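Long-range contacts in probable adhesion protein (Pseudomonas aeruginosa, PDB 6R5S), which probably serves as the periplasmic solute-binding component of a metal-uptake transporter, capturing divalent cations such as iron(II) and manganese(II): residues R172-H177 and L218-I223; L13-S18 and S249-G254; I223-D228 and L245-H250. All coordinates share one frame; numbering follows the deposited sequence.

How the interactions relate
The three contacts place two of the six histidine ligands, H177 and H250, in loops just beyond neighbouring strands. Interaction 2 opens at L13-S18, at the start of helix 14-24, and closes 231 residues later at S249-G254. Nested inside it, interaction 1 pairs strand 173-175 with the beginning of strand 222-226, closing a loop of 40 intervening residues that holds helix 205-217. Interaction 3 follows in series, sharing I223; it pairs that strand with strand 244-248, closes a short loop of 16 residues holding helix 234-241, and ends on the same stretch as interaction 2. Interactions 1 and 3 thus join three strands of one parallel sheet, whereas interaction 2 connects the segment beyond it to helix 14-24.

Interaction 1 (R172-H177 and L218-I223). With FE2 (Fe (II) ion), chain C.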
loop_
_atom_site.group_PDB
_atom_site.type_symbol
_atom_site.label_atom_id
_atom_site.label_comp_id
_atom_site.label_asym_id
_atom_site.label_seq_id
_atom_site.Cartn_x
_atom_site.Cartn_y
_atom_site.Cartn_z
ATOM N N ARG A 172 -18.731 7.421 -8.891
ATOM C CA ARG A 172 -18.115 6.139 -9.153
ATOM C C ARG A 172 -16.663 6.357 -9.491
ATOM O O ARG A 172 -16.292 7.326 -10.151
ATOM C CB ARG A 172 -18.844 5.416 -10.277
ATOM C CG ARG A 172 -20.287 5.073 -9.937
ATOM C CD ARG A 172 -20.619 3.792 -10.617
ATOM N NE ARG A 172 -22.018 3.415 -10.471
ATOM C CZ ARG A 172 -22.424 2.346 -9.794
ATOM N NH1 ARG A 172 -21.543 1.574 -9.164
ATOM N NH2 ARG A 172 -23.708 2.043 -9.734
ATOM N N VAL A 173 -15.855 5.427 -9.027
ATOM C CA VAL A 173 -14.394 5.385 -9.096
ATOM C C VAL A 173 -13.944 3.998 -9.612
ATOM O O VAL A 173 -14.598 2.998 -9.343
ATOM C CB VAL A 173 -13.886 5.735 -7.659
ATOM C CG1 VAL A 173 -12.665 4.945 -7.235
ATOM C CG2 VAL A 173 -13.648 7.223 -7.522
ATOM N N ALA A 174 -12.867 3.959 -10.400
ATOM C CA ALA A 174 -12.275 2.720 -10.917
ATOM C C ALA A 174 -10.779 2.840 -10.766
ATOM O O ALA A 174 -10.263 3.958 -10.712
ATOM C CB ALA A 174 -12.627 2.515 -12.375
ATOM N N THR A 175 -10.077 1.704 -10.647
ATOM C CA THR A 175 -8.620 1.681 -10.504
ATOM C C THR A 175 -8.063 0.601 -11.415
ATOM O O THR A 175 -8.758 -0.383 -11.687
ATOM C CB THR A 175 -8.176 1.552 -9.014
ATOM O OG1 THR A 175 -8.560 0.298 -8.473
ATOM C CG2 THR A 175 -8.747 2.631 -8.113
ATOM N N ILE A 176 -6.831 0.792 -11.917
ATOM C CA ILE A 176 -6.131 -0.182 -12.753
ATOM C C ILE A 176 -5.706 -1.348 -11.834
ATOM O O ILE A 176 -6.178 -2.465 -11.996
ATOM C CB ILE A 176 -4.922 0.506 -13.447
ATOM C CG1 ILE A 176 -5.365 1.697 -14.341
ATOM C CG2 ILE A 176 -4.020 -0.476 -14.190
ATOM C CD1 ILE A 176 -6.390 1.424 -15.422
ATOM N N HIS A 177 -4.878 -1.049 -10.828
ATOM C CA HIS A 177 -4.387 -1.986 -9.813
ATOM C C HIS A 177 -5.415 -2.085 -8.658
ATOM O O HIS A 177 -5.977 -1.073 -8.251
ATOM C CB HIS A 177 -3.023 -1.461 -9.286
ATOM C CG HIS A 177 -2.158 -2.507 -8.665
ATOM N ND1 HIS A 177 -1.435 -3.387 -9.430
ATOM C CD2 HIS A 177 -1.902 -2.756 -7.360
ATOM C CE1 HIS A 177 -0.796 -4.167 -8.572
ATOM N NE2 HIS A 177 -1.034 -3.817 -7.319
ATOM N N LEU A 218 -21.998 1.747 -16.345
ATOM C CA LEU A 218 -22.115 2.231 -14.957
ATOM C C LEU A 218 -21.771 3.702 -14.755
ATOM O O LEU A 218 -21.812 4.166 -13.619
ATOM C CB LEU A 218 -21.245 1.398 -14.006
ATOM C CG LEU A 218 -21.475 -0.094 -13.979
ATOM C CD1 LEU A 218 -20.296 -0.783 -13.399
ATOM C CD2 LEU A 218 -22.725 -0.457 -13.219
ATOM N N ASP A 219 -21.433 4.430 -15.829
ATOM C CA ASP A 219 -21.022 5.832 -15.781
ATOM C C ASP A 219 -19.983 6.083 -14.653
ATOM O O ASP A 219 -20.247 6.816 -13.679
ATOM C CB ASP A 219 -22.230 6.793 -15.719
ATOM C CG ASP A 219 -21.914 8.263 -15.996
ATOM O OD1 ASP A 219 -20.776 8.562 -16.464
ATOM O OD2 ASP A 219 -22.801 9.118 -15.753
ATOM N N VAL A 220 -18.825 5.390 -14.767
ATOM C CA VAL A 220 -17.715 5.524 -13.836
ATOM C C VAL A 220 -17.073 6.886 -14.148
ATOM O O VAL A 220 -16.754 7.195 -15.300
ATOM C CB VAL A 220 -16.740 4.335 -13.925
ATOM C CG1 VAL A 220 -15.449 4.629 -13.177
ATOM C CG2 VAL A 220 -17.392 3.047 -13.417
ATOM N N LYS A 221 -16.952 7.717 -13.117
ATOM C CA LYS A 221 -16.477 9.096 -13.228
ATOM C C LYS A 221 -14.946 9.232 -13.306
ATOM O O LYS A 221 -14.456 9.871 -14.251
ATOM C CB LYS A 221 -17.072 9.961 -12.088
ATOM C CG LYS A 221 -18.586 9.782 -11.874
ATOM C CD LYS A 221 -19.463 10.285 -13.054
ATOM C CE LYS A 221 -20.925 9.972 -12.862
ATOM N NZ LYS A 221 -21.779 10.765 -13.776
ATOM N N VAL A 222 -14.195 8.667 -12.321
ATOM C CA VAL A 222 -12.739 8.813 -12.332
ATOM C C VAL A 222 -12.039 7.465 -12.392
ATOM O O VAL A 222 -12.657 6.436 -12.110
ATOM C CB VAL A 222 -12.165 9.736 -11.210
ATOM C CG1 VAL A 222 -13.164 10.794 -10.760
ATOM C CG2 VAL A 222 -11.659 8.962 -10.025
ATOM N N ILE A 223 -10.757 7.474 -12.830
ATOM C CA ILE A 223 -9.900 6.287 -12.879
ATOM C C ILE A 223 -8.557 6.608 -12.240
ATOM O O ILE A 223 -7.912 7.608 -12.594
ATOM C CB ILE A 223 -9.781 5.582 -14.261
ATOM C CG1 ILE A 223 -9.166 4.177 -14.133
ATOM C CG2 ILE A 223 -9.054 6.426 -15.315
ATOM C CD1 ILE A 223 -9.759 3.201 -15.078
HETATM FE FE FE2 C . 0.053 -4.800 -5.428
#
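V173-A174 and V222-I223 pair in parallel as neighbouring strands, V173 bridged to V222 and A174 to I223, each segment continuing as loop. The carbonyl oxygen of R172 receives two backbone donors, K221 N at 3.1 Å and V222 N in a weak bond. One step further on, A174 N donates to V222 O at 3.0 Å, and the CA-H of I223 approaches A174 O.

The side chains sort themselves onto the two faces of the sheet. V173 and V222 lie side by side and point the same way, their CG2 methyls 3.6 Å apart; F224 also reaches V173 on this face. On the other face, A174 CB packs at 3.6 Å against V220 CG1, a branch set opposite the backbone N of V220 (chi1 168°). I223 CD1 reaches the same CB and also meets I176 CD1 at 3.8 Å, tying strand 222-226 to the residue just past strand 173-175, while L215 of helix 205-217 covers A174 and V220. At the outer end, R172 runs across L218 at about a right angle, and L218 CB lies over one face of the guanidinium, toward its rim. Beside it, D219 ends the preceding helix in a Schellman motif, and its OD2 forms a 2.8 Å salt bridge with K221 NZ, an ion pair local to the 218-223 turn.

H177, in the loop just beyond the strand, binds the iron through NE2 at 2.4 Å, together with H41, H66, H111, H199 and H250. Across the contact itself, backbone hydrogen bonds and buried apolar packing do the joining, and they fix the strand from which the loop carrying this metal ligand departs.

Interaction 2 (L13-S18 and S249-G254); sequences LHPYYS and SHISYG. With FE2 (Fe (II) ion), chain C.
The single hydrogen bond between L13-S18 and S249-G254 joins a side chain to the backbone: H14 NE2 donates to G254 O at 2.8 Å, with an N-H...O angle of 157°. The acceptor lies close to the ring plane at the imidazole edge, whereas the donor stands above the carbonyl plane of G254. With CG placed beside the backbone N (chi1 -79°), the ring reaches out from the first turn of helix 14-24 and lies along the loop, so that Y253 N sits over one face, toward the rim.

Van der Waals contacts fill in around this bond. I251 O approaches H14 CB and also P15 CD, at 3.5 Å from the latter, and P15 CG rests 4.3 Å from I251 CB. Y261 of helix 260-279 touches both P15 and I251.

Polar bonds also shape the loop. S249 OG accepts from I251 N at 3.0 Å, an ST turn around H250, whose NE2 binds the iron at 2.3 Å; S252 OG has an outside partner in D228. The H14 bond needs a proton on NE2, which the neutral ring can carry; it ties the loop bearing H250 to the start of helix 14-24.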
loop_
_atom_site.group_PDB
_atom_site.type_symbol
_atom_site.label_atom_id
_atom_site.label_comp_id
_atom_site.label_asym_id
_atom_site.label_seq_id
_atom_site.Cartn_x
_atom_site.Cartn_y
_atom_site.Cartn_z
ATOM N N LEU A 13 8.462 -5.087 1.690
ATOM C CA LEU A 13 7.937 -3.978 0.897
ATOM C C LEU A 13 8.366 -2.626 1.459
ATOM O O LEU A 13 8.798 -2.547 2.610
ATOM C CB LEU A 13 6.393 -4.077 0.749
ATOM C CG LEU A 13 5.809 -5.451 0.336
ATOM C CD1 LEU A 13 4.307 -5.469 0.484
ATOM C CD2 LEU A 13 6.205 -5.836 -1.078
ATOM N N HIS A 14 8.281 -1.569 0.628
ATOM C CA HIS A 14 8.680 -0.203 0.975
ATOM C C HIS A 14 7.956 0.369 2.216
ATOM O O HIS A 14 8.677 0.900 3.067
ATOM C CB HIS A 14 8.557 0.754 -0.223
ATOM C CG HIS A 14 9.683 0.688 -1.216
ATOM N ND1 HIS A 14 9.735 -0.299 -2.180
ATOM C CD2 HIS A 14 10.708 1.544 -1.414
ATOM C CE1 HIS A 14 10.812 -0.035 -2.903
ATOM N NE2 HIS A 14 11.420 1.068 -2.483
ATOM N N PRO A 15 6.594 0.265 2.388
ATOM C CA PRO A 15 5.953 0.827 3.603
ATOM C C PRO A 15 6.422 0.204 4.910
ATOM O O PRO A 15 6.403 0.865 5.953
ATOM C CB PRO A 15 4.456 0.532 3.401
ATOM C CG PRO A 15 4.300 0.234 2.005
ATOM C CD PRO A 15 5.578 -0.334 1.499
ATOM N N TYR A 16 6.819 -1.073 4.861
ATOM C CA TYR A 16 7.288 -1.797 6.032
ATOM C C TYR A 16 8.666 -1.279 6.485
ATOM O O TYR A 16 8.962 -1.296 7.689
ATOM C CB TYR A 16 7.228 -3.317 5.784
ATOM C CG TYR A 16 5.798 -3.791 5.630
ATOM C CD1 TYR A 16 5.007 -4.069 6.745
ATOM C CD2 TYR A 16 5.200 -3.865 4.374
ATOM C CE1 TYR A 16 3.675 -4.466 6.610
ATOM C CE2 TYR A 16 3.866 -4.250 4.227
ATOM C CZ TYR A 16 3.108 -4.555 5.346
ATOM O OH TYR A 16 1.796 -4.930 5.187
ATOM N N TYR A 17 9.460 -0.723 5.523
ATOM C CA TYR A 17 10.738 -0.087 5.809
ATOM C C TYR A 17 10.432 1.185 6.544
ATOM O O TYR A 17 11.180 1.544 7.437
ATOM C CB TYR A 17 11.513 0.256 4.526
ATOM C CG TYR A 17 12.944 0.656 4.800
ATOM C CD1 TYR A 17 13.281 1.986 5.067
ATOM C CD2 TYR A 17 13.960 -0.294 4.832
ATOM C CE1 TYR A 17 14.590 2.350 5.385
ATOM C CE2 TYR A 17 15.278 0.061 5.132
ATOM C CZ TYR A 17 15.586 1.382 5.414
ATOM O OH TYR A 17 16.882 1.727 5.686
ATOM N N SER A 18 9.342 1.876 6.167
ATOM C CA SER A 18 8.924 3.098 6.839
ATOM C C SER A 18 8.395 2.770 8.236
ATOM O O SER A 18 8.858 3.381 9.204
ATOM C CB SER A 18 7.900 3.861 6.014
ATOM O OG SER A 18 8.499 4.475 4.883
ATOM N N SER A 249 0.030 6.203 -5.824
ATOM C CA SER A 249 1.267 5.489 -5.571
ATOM C C SER A 249 1.048 4.274 -4.700
ATOM O O SER A 249 0.475 4.373 -3.610
ATOM C CB SER A 249 2.300 6.410 -4.939
ATOM O OG SER A 249 3.436 5.658 -4.556
ATOM N N HIS A 250 1.557 3.129 -5.172
ATOM C CA HIS A 250 1.538 1.853 -4.465
ATOM C C HIS A 250 2.620 1.894 -3.348
ATOM O O HIS A 250 2.589 1.054 -2.454
ATOM C CB HIS A 250 1.841 0.745 -5.491
ATOM C CG HIS A 250 1.528 -0.659 -5.067
ATOM N ND1 HIS A 250 2.140 -1.243 -3.973
ATOM C CD2 HIS A 250 0.768 -1.589 -5.681
ATOM C CE1 HIS A 250 1.712 -2.491 -3.938
ATOM N NE2 HIS A 250 0.890 -2.749 -4.947
ATOM N N ILE A 251 3.558 2.888 -3.388
ATOM C CA ILE A 251 4.695 3.078 -2.449
ATOM C C ILE A 251 5.603 1.855 -2.609
ATOM O O ILE A 251 5.669 1.013 -1.721
ATOM C CB ILE A 251 4.260 3.404 -0.958
ATOM C CG1 ILE A 251 3.086 4.438 -0.912
ATOM C CG2 ILE A 251 5.459 3.868 -0.111
ATOM C CD1 ILE A 251 2.461 4.724 0.395
ATOM N N SER A 252 6.192 1.699 -3.815
ATOM C CA SER A 252 7.019 0.547 -4.202
ATOM C C SER A 252 8.190 0.898 -5.127
ATOM O O SER A 252 9.002 0.022 -5.443
ATOM C CB SER A 252 6.152 -0.527 -4.854
ATOM O OG SER A 252 5.636 -0.133 -6.117
ATOM N N TYR A 253 8.287 2.169 -5.554
ATOM C CA TYR A 253 9.314 2.628 -6.496
ATOM C C TYR A 253 10.488 3.351 -5.835
ATOM O O TYR A 253 10.297 4.173 -4.938
ATOM C CB TYR A 253 8.661 3.526 -7.563
ATOM C CG TYR A 253 9.550 3.941 -8.714
ATOM C CD1 TYR A 253 9.607 3.191 -9.884
ATOM C CD2 TYR A 253 10.257 5.142 -8.675
ATOM C CE1 TYR A 253 10.380 3.599 -10.969
ATOM C CE2 TYR A 253 11.028 5.564 -9.757
ATOM C CZ TYR A 253 11.088 4.788 -10.902
ATOM O OH TYR A 253 11.854 5.199 -11.971
ATOM N N GLY A 254 11.682 3.073 -6.339
ATOM C CA GLY A 254 12.911 3.721 -5.909
ATOM C C GLY A 254 13.452 3.304 -4.562
ATOM O O GLY A 254 13.335 2.143 -4.156
HETATM FE FE FE2 C . 0.053 -4.800 -5.428
#

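Interaction 3 (I223-D228 and L245-H250). With FE2 (Fe (II) ion), chain C.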
loop_
_atom_site.group_PDB
_atom_site.type_symbol
_atom_site.label_atom_id
_atom_site.label_comp_id
_atom_site.label_asym_id
_atom_site.label_seq_id
_atom_site.Cartn_x
_atom_site.Cartn_y
_atom_site.Cartn_z
ATOM N N ILE A 223 -10.757 7.474 -12.830
ATOM C CA ILE A 223 -9.900 6.287 -12.879
ATOM C C ILE A 223 -8.557 6.608 -12.240
ATOM O O ILE A 223 -7.912 7.608 -12.594
ATOM C CB ILE A 223 -9.781 5.582 -14.261
ATOM C CG1 ILE A 223 -9.166 4.177 -14.133
ATOM C CG2 ILE A 223 -9.054 6.426 -15.315
ATOM C CD1 ILE A 223 -9.759 3.201 -15.078
ATOM N N PHE A 224 -8.172 5.772 -11.253
ATOM C CA PHE A 224 -6.900 5.895 -10.547
ATOM C C PHE A 224 -5.835 4.931 -11.086
ATOM O O PHE A 224 -5.825 3.745 -10.738
ATOM C CB PHE A 224 -7.063 5.782 -9.034
ATOM C CG PHE A 224 -7.873 6.880 -8.392
ATOM C CD1 PHE A 224 -7.311 8.132 -8.147
ATOM C CD2 PHE A 224 -9.185 6.649 -7.981
ATOM C CE1 PHE A 224 -8.057 9.140 -7.537
ATOM C CE2 PHE A 224 -9.920 7.652 -7.338
ATOM C CZ PHE A 224 -9.348 8.890 -7.118
ATOM N N SER A 225 -4.953 5.463 -11.954
ATOM C CA SER A 225 -3.847 4.726 -12.555
ATOM C C SER A 225 -2.587 4.691 -11.631
ATOM O O SER A 225 -2.591 5.269 -10.537
ATOM C CB SER A 225 -3.517 5.273 -13.949
ATOM O OG SER A 225 -2.918 6.557 -13.903
ATOM N N GLU A 226 -1.518 3.997 -12.088
ATOM C CA GLU A 226 -0.263 3.813 -11.363
ATOM C C GLU A 226 0.852 4.817 -11.694
ATOM O O GLU A 226 1.255 4.955 -12.847
ATOM C CB GLU A 226 0.249 2.379 -11.559
ATOM C CG GLU A 226 -0.315 1.374 -10.571
ATOM C CD GLU A 226 -0.109 1.616 -9.087
ATOM O OE1 GLU A 226 0.952 2.146 -8.672
ATOM O OE2 GLU A 226 -1.034 1.249 -8.333
ATOM N N ILE A 227 1.388 5.460 -10.654
ATOM C CA ILE A 227 2.505 6.399 -10.726
ATOM C C ILE A 227 3.800 5.594 -10.890
ATOM O O ILE A 227 4.593 5.897 -11.786
ATOM C CB ILE A 227 2.568 7.275 -9.429
ATOM C CG1 ILE A 227 1.503 8.361 -9.436
ATOM C CG2 ILE A 227 3.958 7.904 -9.240
ATOM C CD1 ILE A 227 1.339 9.145 -8.168
ATOM N N ASP A 228 4.013 4.592 -9.990
ATOM C CA ASP A 228 5.210 3.755 -9.848
ATOM C C ASP A 228 5.595 2.983 -11.110
ATOM O O ASP A 228 6.635 3.297 -11.714
ATOM C CB ASP A 228 5.069 2.808 -8.645
ATOM C CG ASP A 228 4.906 3.469 -7.289
ATOM O OD1 ASP A 228 5.198 4.688 -7.172
ATOM O OD2 ASP A 228 4.512 2.769 -6.339
ATOM N N LEU A 245 -8.613 10.901 -15.641
ATOM C CA LEU A 245 -7.435 10.198 -15.124
ATOM C C LEU A 245 -6.735 10.927 -13.967
ATOM O O LEU A 245 -6.488 12.133 -14.059
ATOM C CB LEU A 245 -6.411 9.990 -16.245
ATOM C CG LEU A 245 -5.331 8.965 -15.948
ATOM C CD1 LEU A 245 -5.712 7.639 -16.516
ATOM C CD2 LEU A 245 -3.967 9.434 -16.433
ATOM N N TYR A 246 -6.388 10.159 -12.897
ATOM C CA TYR A 246 -5.641 10.555 -11.685
ATOM C C TYR A 246 -4.720 9.394 -11.309
ATOM O O TYR A 246 -5.084 8.235 -11.499
ATOM C CB TYR A 246 -6.561 10.850 -10.507
ATOM C CG TYR A 246 -7.584 11.923 -10.772
ATOM C CD1 TYR A 246 -7.295 13.264 -10.532
ATOM C CD2 TYR A 246 -8.861 11.599 -11.219
ATOM C CE1 TYR A 246 -8.244 14.256 -10.756
ATOM C CE2 TYR A 246 -9.809 12.586 -11.464
ATOM C CZ TYR A 246 -9.498 13.911 -11.223
ATOM O OH TYR A 246 -10.448 14.868 -11.430
ATOM N N SER A 247 -3.534 9.699 -10.786
ATOM C CA SER A 247 -2.537 8.684 -10.473
ATOM C C SER A 247 -2.293 8.514 -9.004
ATOM O O SER A 247 -2.271 9.491 -8.255
ATOM C CB SER A 247 -1.226 8.994 -11.190
ATOM O OG SER A 247 -1.350 8.920 -12.602
ATOM N N LEU A 248 -2.077 7.280 -8.583
ATOM C CA LEU A 248 -1.815 7.003 -7.181
ATOM C C LEU A 248 -0.555 6.185 -7.030
ATOM O O LEU A 248 -0.067 5.606 -8.004
ATOM C CB LEU A 248 -3.028 6.335 -6.507
ATOM C CG LEU A 248 -4.263 7.225 -6.254
ATOM C CD1 LEU A 248 -5.387 6.441 -5.700
ATOM C CD2 LEU A 248 -3.950 8.312 -5.295
ATOM N N SER A 249 0.030 6.203 -5.824
ATOM C CA SER A 249 1.267 5.489 -5.571
ATOM C C SER A 249 1.048 4.274 -4.700
ATOM O O SER A 249 0.475 4.373 -3.610
ATOM C CB SER A 249 2.300 6.410 -4.939
ATOM O OG SER A 249 3.436 5.658 -4.556
ATOM N N HIS A 250 1.557 3.129 -5.172
ATOM C CA HIS A 250 1.538 1.853 -4.465
ATOM C C HIS A 250 2.620 1.894 -3.348
ATOM O O HIS A 250 2.589 1.054 -2.454
ATOM C CB HIS A 250 1.841 0.745 -5.491
ATOM C CG HIS A 250 1.528 -0.659 -5.067
ATOM N ND1 HIS A 250 2.140 -1.243 -3.973
ATOM C CD2 HIS A 250 0.768 -1.589 -5.681
ATOM C CE1 HIS A 250 1.712 -2.491 -3.938
ATOM N NE2 HIS A 250 0.890 -2.749 -4.947
HETATM FE FE FE2 C . 0.053 -4.800 -5.428
#
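D228 and H250 meet beside the metal site, where D228 OD2 accepts a weak bond from H250 N at 3.2 Å and touches H250 CB; the two side chains cross at about a right angle, with carboxylate and ring planes 48° apart. The same oxygen takes a stronger partner in S252 OG. E226 OE1 packs against H250 CB, while E226 OE2 is hydrogen-bonded to Y180. Two acidic side chains thus touch the CB of this iron ligand.

Behind them, parallel pairing sets the positions. Y246 N donates to I223 O, S225 N to Y246 O, L248 N to S225 O at 2.9 Å, and I227 N to L248 O at 3.0 Å. On one face S247 OG donates to S225 OG at 3.1 Å, and I227 CG1 packs on S247 CB. On the other, F224 CD1 lies 3.5 Å from L248 CD1 and 3.7 Å from Y246 CB; the F224 and Y246 rings meet obliquely, their planes at 41°.

The strands belong to a beta-alpha-beta unit in which helix 234-241 makes the crossover and covers I223 and L245, while helix 260-279 packs on Y246 and L248, and strand 173-175 flanks strand 222-226.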